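PDB 5FSR: D-alanyl-D-alanine carboxypeptidase DacD from Escherichia coli, which removes C-terminal D-alanyl residues from sugar-peptide precursors of the cell wall, as a penicillin-binding serine DD-carboxypeptidase involved in maintaining cell shape. Local coordinates for residues Ala37-Leu42 and Ala53-Gln58; Ala134-Ala139 and Thr169-Asp174; Lys163-Glu168 and Gln178-Tyr183. One frame throughout, in Å; residues are numbered along the deposited sequence.

Contact 1 of 3, residues Ala37-Leu42 and Ala53-Gln58; sequences AGSWVL and AGNEHQ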
# COMPACT_ATOMS: atom_id res chain seq x y z
N ALA A 37 -1.57 -8.31 17.56
CA ALA A 37 -1.89 -6.90 17.16
C ALA A 37 -3.39 -6.66 17.17
O ALA A 37 -4.18 -7.58 17.27
CB ALA A 37 -1.32 -6.56 15.80
N GLY A 38 -3.79 -5.41 17.08
CA GLY A 38 -5.19 -5.06 16.98
C GLY A 38 -5.85 -5.63 15.72
O GLY A 38 -6.92 -6.18 15.79
N SER A 39 -5.19 -5.49 14.58
CA SER A 39 -5.74 -5.81 13.27
C SER A 39 -4.63 -6.19 12.31
O SER A 39 -3.48 -5.79 12.51
CB SER A 39 -6.46 -4.60 12.71
OG SER A 39 -7.51 -4.25 13.58
N TRP A 40 -4.98 -6.99 11.30
CA TRP A 40 -4.02 -7.41 10.26
C TRP A 40 -4.65 -7.92 8.96
O TRP A 40 -5.77 -8.43 8.94
CB TRP A 40 -2.98 -8.39 10.79
CG TRP A 40 -3.54 -9.75 11.20
CD1 TRP A 40 -3.49 -10.90 10.48
CD2 TRP A 40 -4.23 -10.07 12.43
NE1 TRP A 40 -4.09 -11.92 11.17
CE2 TRP A 40 -4.56 -11.44 12.37
CE3 TRP A 40 -4.61 -9.34 13.57
CZ2 TRP A 40 -5.23 -12.10 13.40
CZ3 TRP A 40 -5.29 -9.99 14.61
CH2 TRP A 40 -5.59 -11.37 14.51
N VAL A 41 -3.91 -7.74 7.87
CA VAL A 41 -4.25 -8.18 6.55
C VAL A 41 -2.94 -8.61 5.86
O VAL A 41 -1.96 -7.85 5.87
CB VAL A 41 -4.94 -7.04 5.77
CG1 VAL A 41 -5.09 -7.39 4.28
CG2 VAL A 41 -6.30 -6.77 6.37
N LEU A 42 -2.90 -9.82 5.33
CA LEU A 42 -1.85 -10.25 4.41
C LEU A 42 -2.54 -10.47 3.08
O LEU A 42 -3.44 -11.27 2.99
CB LEU A 42 -1.19 -11.53 4.88
CG LEU A 42 -0.13 -12.19 3.98
CD1 LEU A 42 1.12 -11.34 3.73
CD2 LEU A 42 0.25 -13.52 4.59
N ALA A 53 -6.35 -12.62 7.89
CA ALA A 53 -6.80 -11.32 8.38
C ALA A 53 -7.56 -11.40 9.69
O ALA A 53 -8.35 -12.29 9.86
CB ALA A 53 -7.67 -10.62 7.34
N GLY A 54 -7.29 -10.46 10.61
CA GLY A 54 -8.03 -10.33 11.87
C GLY A 54 -8.52 -8.90 12.03
O GLY A 54 -7.75 -7.98 11.79
N ASN A 55 -9.79 -8.71 12.40
CA ASN A 55 -10.36 -7.41 12.75
C ASN A 55 -10.03 -6.33 11.69
O ASN A 55 -9.69 -5.18 12.00
CB ASN A 55 -9.85 -7.03 14.17
CG ASN A 55 -10.58 -5.83 14.78
OD1 ASN A 55 -11.59 -5.36 14.27
ND2 ASN A 55 -10.06 -5.34 15.93
N GLU A 56 -10.11 -6.74 10.43
CA GLU A 56 -9.55 -5.94 9.34
C GLU A 56 -10.33 -4.68 8.97
O GLU A 56 -9.77 -3.81 8.25
CB GLU A 56 -9.35 -6.78 8.10
CG GLU A 56 -10.64 -7.24 7.44
CD GLU A 56 -10.97 -8.70 7.70
OE1 GLU A 56 -10.65 -9.19 8.81
OE2 GLU A 56 -11.56 -9.34 6.79
N HIS A 57 -11.60 -4.61 9.37
CA HIS A 57 -12.48 -3.50 9.02
C HIS A 57 -12.68 -2.53 10.19
O HIS A 57 -13.32 -1.48 10.02
CB HIS A 57 -13.86 -4.02 8.51
CG HIS A 57 -13.82 -4.67 7.15
ND1 HIS A 57 -13.86 -6.04 6.97
CD2 HIS A 57 -13.72 -4.14 5.90
CE1 HIS A 57 -13.80 -6.33 5.68
NE2 HIS A 57 -13.70 -5.19 5.01
N GLN A 58 -12.13 -2.84 11.37
CA GLN A 58 -12.24 -1.91 12.48
C GLN A 58 -11.62 -0.55 12.10
O GLN A 58 -10.52 -0.50 11.54
CB GLN A 58 -11.60 -2.47 13.77
CG GLN A 58 -11.20 -1.44 14.81
CD GLN A 58 -10.80 -2.01 16.13
OE1 GLN A 58 -10.95 -3.19 16.37
NE2 GLN A 58 -10.33 -1.14 17.05
O HOH W 1 -8.84 -5.11 18.23

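Contact 2 of 3, residues Ala134-Ala139 and Thr169-Asp174; sequences ACVALA and TVHGLD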
# COMPACT_ATOMS: atom_id res chain seq x y z
N ALA A 134 6.56 18.96 3.16
CA ALA A 134 6.47 18.52 1.77
C ALA A 134 5.03 18.24 1.30
O ALA A 134 4.68 18.49 0.15
CB ALA A 134 7.34 17.31 1.57
N CYS A 135 4.20 17.72 2.21
CA CYS A 135 2.78 17.44 1.93
C CYS A 135 2.06 18.74 1.62
O CYS A 135 1.34 18.86 0.64
CB CYS A 135 2.08 16.75 3.13
SG CYS A 135 2.63 15.06 3.53
N VAL A 136 2.27 19.72 2.48
CA VAL A 136 1.61 21.02 2.28
C VAL A 136 2.00 21.64 0.92
O VAL A 136 1.13 22.14 0.21
CB VAL A 136 1.91 21.96 3.43
CG1 VAL A 136 1.46 23.39 3.10
CG2 VAL A 136 1.24 21.43 4.69
N ALA A 137 3.29 21.58 0.58
CA ALA A 137 3.78 22.21 -0.64
C ALA A 137 3.26 21.51 -1.89
O ALA A 137 2.92 22.18 -2.89
CB ALA A 137 5.29 22.27 -0.65
N LEU A 138 3.20 20.17 -1.83
CA LEU A 138 2.63 19.39 -2.90
C LEU A 138 1.12 19.66 -3.00
O LEU A 138 0.58 19.78 -4.08
CB LEU A 138 2.89 17.87 -2.69
CG LEU A 138 4.30 17.37 -2.94
CD1 LEU A 138 4.46 15.98 -2.33
CD2 LEU A 138 4.63 17.34 -4.42
N ALA A 139 0.44 19.71 -1.86
CA ALA A 139 -0.99 20.01 -1.83
C ALA A 139 -1.31 21.34 -2.49
O ALA A 139 -2.14 21.39 -3.43
CB ALA A 139 -1.56 19.97 -0.41
N THR A 169 -6.75 16.10 7.00
CA THR A 169 -5.58 16.96 6.74
C THR A 169 -4.65 16.27 5.77
O THR A 169 -4.73 15.07 5.67
CB THR A 169 -4.82 17.28 8.03
OG1 THR A 169 -4.43 16.06 8.72
CG2 THR A 169 -5.71 18.13 8.92
N VAL A 170 -3.77 17.03 5.11
CA VAL A 170 -2.86 16.51 4.04
C VAL A 170 -1.67 15.65 4.52
O VAL A 170 -0.92 15.11 3.71
CB VAL A 170 -2.24 17.66 3.17
CG1 VAL A 170 -3.32 18.50 2.52
CG2 VAL A 170 -1.28 18.52 3.97
N HIS A 171 -1.45 15.61 5.82
CA HIS A 171 -0.32 14.92 6.43
C HIS A 171 -0.70 14.02 7.63
O HIS A 171 0.18 13.38 8.18
CB HIS A 171 0.71 15.97 6.90
CG HIS A 171 0.11 17.25 7.40
ND1 HIS A 171 -0.75 17.29 8.47
CD2 HIS A 171 0.23 18.52 6.96
CE1 HIS A 171 -1.13 18.54 8.68
NE2 HIS A 171 -0.53 19.31 7.79
N GLY A 172 -1.96 14.01 8.06
CA GLY A 172 -2.41 13.20 9.20
C GLY A 172 -2.28 13.84 10.56
O GLY A 172 -2.87 13.38 11.54
N LEU A 173 -1.47 14.88 10.64
CA LEU A 173 -1.42 15.73 11.84
C LEU A 173 -2.73 16.49 12.09
O LEU A 173 -3.51 16.71 11.16
CB LEU A 173 -0.26 16.73 11.76
CG LEU A 173 1.18 16.28 11.46
CD1 LEU A 173 1.96 17.50 10.99
CD2 LEU A 173 1.82 15.63 12.68
N ASP A 174 -2.94 16.87 13.35
CA ASP A 174 -4.12 17.62 13.79
C ASP A 174 -5.38 17.22 13.04
O ASP A 174 -6.07 18.08 12.44
CB ASP A 174 -3.88 19.16 13.69
CG ASP A 174 -4.90 20.00 14.53
OD1 ASP A 174 -5.83 19.41 15.18
OD2 ASP A 174 -4.77 21.26 14.53

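Contact 3 of 3, residues Lys163-Glu168 and Gln178-Tyr183; sequences KDTHFE and QHSSAY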
# COMPACT_ATOMS: atom_id res chain seq x y z
N LYS A 163 -14.18 2.04 2.18
CA LYS A 163 -15.47 2.28 2.83
C LYS A 163 -15.35 2.66 4.30
O LYS A 163 -16.27 3.24 4.85
CB LYS A 163 -16.37 1.04 2.70
CG LYS A 163 -16.69 0.64 1.27
CD LYS A 163 -17.79 1.48 0.65
CE LYS A 163 -19.15 0.84 0.89
NZ LYS A 163 -20.21 1.87 0.72
N ASP A 164 -14.22 2.34 4.92
CA ASP A 164 -13.95 2.65 6.32
C ASP A 164 -13.09 3.89 6.47
O ASP A 164 -12.63 4.16 7.56
CB ASP A 164 -13.21 1.48 6.95
CG ASP A 164 -13.92 0.16 6.74
OD1 ASP A 164 -15.06 0.08 7.21
OD2 ASP A 164 -13.35 -0.78 6.10
N THR A 165 -12.85 4.63 5.38
CA THR A 165 -11.76 5.63 5.32
C THR A 165 -12.25 7.08 5.12
O THR A 165 -13.10 7.38 4.28
CB THR A 165 -10.76 5.25 4.22
OG1 THR A 165 -10.31 3.92 4.45
CG2 THR A 165 -9.54 6.17 4.22
N HIS A 166 -11.71 7.99 5.91
CA HIS A 166 -11.97 9.43 5.77
C HIS A 166 -10.77 10.25 6.24
O HIS A 166 -10.15 9.95 7.26
CB HIS A 166 -13.22 9.82 6.55
CG HIS A 166 -13.61 11.25 6.38
ND1 HIS A 166 -14.06 11.75 5.18
CD2 HIS A 166 -13.61 12.28 7.25
CE1 HIS A 166 -14.32 13.03 5.32
NE2 HIS A 166 -14.07 13.38 6.57
N PHE A 167 -10.43 11.27 5.47
CA PHE A 167 -9.28 12.12 5.79
C PHE A 167 -9.78 13.52 6.16
O PHE A 167 -10.87 13.91 5.77
CB PHE A 167 -8.33 12.13 4.59
CG PHE A 167 -7.75 10.79 4.27
CD1 PHE A 167 -6.82 10.19 5.13
CD2 PHE A 167 -8.13 10.10 3.13
CE1 PHE A 167 -6.26 8.94 4.83
CE2 PHE A 167 -7.59 8.83 2.85
CZ PHE A 167 -6.65 8.27 3.68
N GLU A 168 -8.98 14.23 6.96
CA GLU A 168 -9.17 15.66 7.24
C GLU A 168 -7.99 16.56 6.87
O GLU A 168 -8.21 17.68 6.49
CB GLU A 168 -9.50 15.90 8.72
CG GLU A 168 -10.90 15.48 9.11
CD GLU A 168 -11.23 15.82 10.54
OE1 GLU A 168 -10.38 15.52 11.43
OE2 GLU A 168 -12.33 16.39 10.78
N GLN A 178 -9.97 11.86 11.14
CA GLN A 178 -9.51 10.88 10.16
C GLN A 178 -9.57 9.42 10.67
O GLN A 178 -9.41 9.16 11.86
CB GLN A 178 -8.09 11.17 9.66
CG GLN A 178 -6.99 10.68 10.60
CD GLN A 178 -5.60 10.95 10.11
OE1 GLN A 178 -5.38 11.45 9.00
NE2 GLN A 178 -4.61 10.61 10.95
N HIS A 179 -9.80 8.48 9.77
CA HIS A 179 -9.84 7.05 10.11
C HIS A 179 -9.63 6.19 8.87
O HIS A 179 -9.85 6.64 7.75
CB HIS A 179 -11.17 6.68 10.81
CG HIS A 179 -12.40 7.10 10.05
ND1 HIS A 179 -12.89 6.42 8.96
CD2 HIS A 179 -13.26 8.13 10.26
CE1 HIS A 179 -13.99 7.00 8.52
NE2 HIS A 179 -14.24 8.05 9.29
N SER A 180 -9.14 4.96 9.10
CA SER A 180 -9.08 3.93 8.08
C SER A 180 -9.18 2.56 8.75
O SER A 180 -9.57 2.47 9.92
CB SER A 180 -7.79 4.01 7.27
OG SER A 180 -7.96 3.36 6.02
N SER A 181 -8.84 1.52 7.99
CA SER A 181 -8.89 0.12 8.44
C SER A 181 -7.69 -0.59 7.86
O SER A 181 -7.13 -0.14 6.83
CB SER A 181 -10.16 -0.54 7.92
OG SER A 181 -10.06 -0.85 6.52
N ALA A 182 -7.30 -1.68 8.50
CA ALA A 182 -6.22 -2.52 7.99
C ALA A 182 -6.48 -2.91 6.55
O ALA A 182 -5.65 -2.70 5.70
CB ALA A 182 -6.04 -3.77 8.86
N TYR A 183 -7.68 -3.42 6.28
CA TYR A 183 -8.12 -3.75 4.93
C TYR A 183 -8.05 -2.61 3.94
O TYR A 183 -7.46 -2.78 2.88
CB TYR A 183 -9.55 -4.33 4.97
CG TYR A 183 -10.18 -4.65 3.64
CD1 TYR A 183 -10.72 -3.67 2.87
CD2 TYR A 183 -10.23 -5.96 3.16
CE1 TYR A 183 -11.29 -3.96 1.66
CE2 TYR A 183 -10.83 -6.27 1.95
CZ TYR A 183 -11.38 -5.27 1.22
OH TYR A 183 -11.93 -5.54 0.02

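Contact 1 of 3, residues Ala37-Leu42 and Ala53-Gln58
W40 and G54 face each other as an antiparallel hydrogen-bonded pair, the last full rung of the beta hairpin formed by strands 39-44 and 50-54 at one edge of the five-stranded sheet. Two backbone bonds make the rung. W40 N reaches G54 O at 3.0 Å with an N-H...O angle of 161°, whereas the return bond from G54 N to W40 O is more bent. V41 and A53 follow as a non-hydrogen-bonded pair.

The aromatic part rests on the same glycine. The indole of W40 folds back over the neighbouring strand because CG stands between the backbone N and the carbonyl carbon (chi1 66°). One ring face is laid on the backbone: G54 CA lies 3.5 Å from the centroid of the six-membered ring and almost on its normal, a CH-pi contact, and G54 N sits over the indole as well. On the opposite side of the sheet, V41 CG2 packs 3.5 Å from E56 CB, the two side chains crossing at about a right angle.

Side-chain polar bonds take over where the pairing stops. S39 OG donates to N55 O at 2.8 Å, approaching from above the carbonyl plane. N55 ND2 in turn meets G38 O at 3.3 Å, also from out of plane. G38 and S39 together face M260 on strand 253-262, a classic beta bulge.

The chemistry implies a division of labour: bare glycine backbone gives the indole a surface on which to lie flat, while hydroxyl and amide groups bind the turn N55-Q58 to the bulged start of the strand, where regular backbone pairing has ended.

Contact 2 of 3, residues Ala134-Ala139 and Thr169-Asp174
V170 presses its branched side chain against the helical residues C135, V136 and A139. From CB its two methyls diverge. CG1 lies anti to the carbonyl carbon (chi1 -58°) and meets A139 CB at 3.7 Å, one helical turn beyond C135. CG2, placed between the backbone N and the carbonyl carbon, touches two neighbours at once, C135 CB at 3.9 Å and V136 CG2 at the same distance. The backbone joins in, V170 O coming within 3.5 Å of C135 CB.

Next along the loop, H171 brings its ring alongside V136, whose CG2 lies near the ring plane at the edge, 3.8 Å from CD2. C135 SG approaches H171 CB at 4.0 Å.

The case illustrates how an irregular loop can be fitted to a helix by apolar packing, without a hydrogen bond between the two segments. Helix 132-143 is flanked here by helix 146-159, whose Q146 and F149 also touch V170, and by helix 119-127, which supplies L126 against C135. On helix 66-79, T70 hydrogen-bonds to V170 O, while K67, the proton acceptor by similarity, also packs on C135.

Contact 3 of 3, residues Lys163-Glu168 and Gln178-Tyr183
H179 and H166 form the tight middle of this contact, a single antiparallel hydrogen-bonded bridge with two nearly straight backbone bonds. H166 N reaches H179 O at 2.9 Å, and H179 N reaches H166 O at the same length with an N-H...O angle of 159°. The imidazole of H179 then turns back across the partner chain. Its ND1 donates to D164 O at 2.7 Å; the oxygen lies in the ring plane, although the donor stands above the carbonyl plane. One face of this ring takes H166 CB, 3.4 Å from NE2, so edge and face are both engaged and the ring's rotation is restrained. Next to the bridge, F167 is buried against T66 and M69 of helix 66-79.

This is an isolated beta-bridge between two extended loop segments that run roughly antiparallel, just before helix 182-193. S181 occupies the N-cap position of that helix, and its OG bonds to D184 N. S180 OG donates to T165 OG1 at 2.9 Å, while T165 OG1 is also bonded to the carboxylate of D184.

Looser contacts lie beyond the bridge. D164 OD2 stands 3.3 Å from S181 OG, at best a weak bond. The H166 ring lies on the exposed side, and E168 OE1 comes no nearer to Q178 N than 3.7 Å, being bonded instead to G177 N.

How the contacts relate
Contact 1 comes first along the chain and closes before the other two begin; contacts 2 and 3 interleave. The centres of contacts 1 and 3 are about 13 Å apart, and the two touch: E56 O probably accepts a hydrogen bond from Y183 N, so the end of the hairpin meets the start of helix 182-193. The centres of contacts 2 and 3 are about 16 Å apart, though G172 O packs 3.3 Å from Q178 NE2; both use the loop between helices 146-159 and 182-193. Contacts 1 and 2, with centres about 27 Å apart, do not touch. Contact 3 thus bridges the five-stranded sheet and the helical region, in the carboxypeptidase part of the chain that carries the probable catalytic residues.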